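Local coordinates for bifunctional protein PutA (Bdellovibrio bacteriovorus, PDB 5UR2) that probably oxidises L-glutamate gamma-semialdehyde to L-glutamate with NAD+ and, as a flavoenzyme of proline catabolism, also carries a proline dehydrogenase barrel, at residues V500-E505 / F686-I691. Numbering follows the deposited sequence.
Sequences VINNKE and FPQGVI
Asn-502 and Asn-503, the two central residues of a type I' β-hairpin turn, meet the Phe-686 to Gly-689 loop in a polar, water-bridged contact on the aldehyde dehydrogenase part of the chain. Paired backbone bonds between Ile-501 and Lys-504 close the hairpin. Its CB-to-CG bond set anti to the carbonyl carbon (chi1 -72°), Asn-503 lays its amide against the backbone of Gln-688, with ND2 3.4 Å from Gln-688 CA. The same ND2 gives a straight but weak hydrogen bond to Phe-686 O, at 3.5 Å and 173°. The other branch, Asn-503 OD1, lies within hydrogen-bonding distance of two waters, which have more acceptors in reach than protons to give. One, 2.7 Å from this OD1, also reaches Phe-686 O; the other accepts from Gly-689 N at 2.8 Å and reaches Ile-691 O, while no backbone bond joins the two segments directly. The amide planes of Asn-503 and Gln-688 stand perpendicular, and CB of Gln-688 packs 3.7 Å from Asn-502 O. Asn-502 OD1 comes down on Gly-689 CA, 3.3 Å away; this oxygen sits where a CB on Gly-689 would be, and the backbone angles there by themselves also call for glycine. The loop is itself folded back by the bond from Val-690 N to Pro-687 O. It joins helix 671-684 to strand 691-693, completing a β-α-β crossover from strand 661-665, its parallel neighbour in the sheet. Asn-692 holds the backbone of both Asn-502 and Gly-689, while helix 532-549 touches Asn-502 and Pro-687, and Gln-682 of helix 671-684 packs on Asn-503.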
# COMPACT_ATOMS: atom_id res chain seq x y z
N VAL B 500 36.38 3.67 -5.54
CA VAL B 500 35.88 3.15 -6.82
C VAL B 500 34.83 4.09 -7.38
O VAL B 500 33.72 4.16 -6.84
CB VAL B 500 35.32 1.73 -6.69
CG1 VAL B 500 34.94 1.24 -8.07
CG2 VAL B 500 36.34 0.81 -6.06
N ILE B 501 35.14 4.75 -8.48
CA ILE B 501 34.23 5.67 -9.15
C ILE B 501 34.13 5.27 -10.62
O ILE B 501 35.15 5.13 -11.30
CB ILE B 501 34.70 7.13 -9.01
CG1 ILE B 501 34.77 7.51 -7.53
CG2 ILE B 501 33.80 8.08 -9.79
CD1 ILE B 501 35.36 8.91 -7.29
N ASN B 502 32.90 5.15 -11.13
CA ASN B 502 32.68 4.69 -12.50
C ASN B 502 33.39 3.35 -12.74
O ASN B 502 34.00 3.14 -13.78
CB ASN B 502 33.14 5.73 -13.53
CG ASN B 502 32.02 6.64 -14.01
OD1 ASN B 502 30.84 6.27 -13.99
ND2 ASN B 502 32.38 7.82 -14.45
N ASN B 503 33.34 2.47 -11.75
CA ASN B 503 33.94 1.14 -11.79
C ASN B 503 35.46 1.18 -12.01
O ASN B 503 36.05 0.17 -12.44
CB ASN B 503 33.28 0.24 -12.84
CG ASN B 503 31.87 -0.22 -12.42
OD1 ASN B 503 31.50 -0.07 -11.26
ND2 ASN B 503 31.11 -0.81 -13.36
N LYS B 504 36.11 2.30 -11.72
CA LYS B 504 37.56 2.41 -11.79
C LYS B 504 38.13 2.69 -10.41
O LYS B 504 37.61 3.54 -9.67
CB LYS B 504 37.99 3.50 -12.79
CG LYS B 504 37.62 3.17 -14.23
CD LYS B 504 37.68 4.40 -15.12
N GLU B 505 39.20 1.98 -10.05
CA GLU B 505 39.81 2.12 -8.74
C GLU B 505 40.73 3.34 -8.69
O GLU B 505 41.46 3.62 -9.65
CB GLU B 505 40.56 0.83 -8.38
CG GLU B 505 39.62 -0.38 -8.19
CD GLU B 505 40.31 -1.70 -7.76
OE1 GLU B 505 41.37 -1.69 -7.10
OE2 GLU B 505 39.74 -2.77 -8.07
N PHE B 686 26.30 -4.12 -12.04
CA PHE B 686 25.74 -2.78 -12.06
C PHE B 686 26.59 -1.89 -12.96
O PHE B 686 27.82 -1.86 -12.82
CB PHE B 686 25.67 -2.22 -10.63
CG PHE B 686 24.56 -2.82 -9.81
CD1 PHE B 686 24.73 -4.03 -9.17
CD2 PHE B 686 23.34 -2.17 -9.68
CE1 PHE B 686 23.71 -4.58 -8.41
CE2 PHE B 686 22.33 -2.71 -8.93
CZ PHE B 686 22.51 -3.93 -8.30
N PRO B 687 25.98 -1.16 -13.90
CA PRO B 687 26.76 -0.34 -14.83
C PRO B 687 27.59 0.71 -14.11
O PRO B 687 27.26 1.15 -13.00
CB PRO B 687 25.69 0.34 -15.71
CG PRO B 687 24.46 -0.44 -15.52
CD PRO B 687 24.53 -1.01 -14.11
N GLN B 688 28.66 1.14 -14.78
CA GLN B 688 29.55 2.11 -14.18
C GLN B 688 28.79 3.37 -13.76
O GLN B 688 27.94 3.88 -14.50
CB GLN B 688 30.66 2.48 -15.16
CG GLN B 688 30.16 3.15 -16.41
CD GLN B 688 31.29 3.65 -17.28
OE1 GLN B 688 32.29 2.97 -17.48
NE2 GLN B 688 31.14 4.87 -17.80
N GLY B 689 29.09 3.85 -12.56
CA GLY B 689 28.51 5.08 -12.04
C GLY B 689 27.18 4.93 -11.33
O GLY B 689 26.77 5.85 -10.62
N VAL B 690 26.49 3.79 -11.49
CA VAL B 690 25.21 3.62 -10.80
C VAL B 690 25.43 3.59 -9.30
O VAL B 690 24.68 4.22 -8.54
CB VAL B 690 24.50 2.34 -11.31
CG1 VAL B 690 23.22 2.05 -10.49
CG2 VAL B 690 24.15 2.49 -12.82
N ILE B 691 26.49 2.92 -8.85
CA ILE B 691 26.87 2.88 -7.45
C ILE B 691 28.35 3.25 -7.36
O ILE B 691 29.17 2.68 -8.09
CB ILE B 691 26.60 1.49 -6.84
CG1 ILE B 691 25.08 1.23 -6.82
CG2 ILE B 691 27.15 1.38 -5.43
CD1 ILE B 691 24.69 -0.22 -6.65
O HOH W 1 30.65 2.73 -10.46
O HOH W 2 29.35 -1.47 -10.42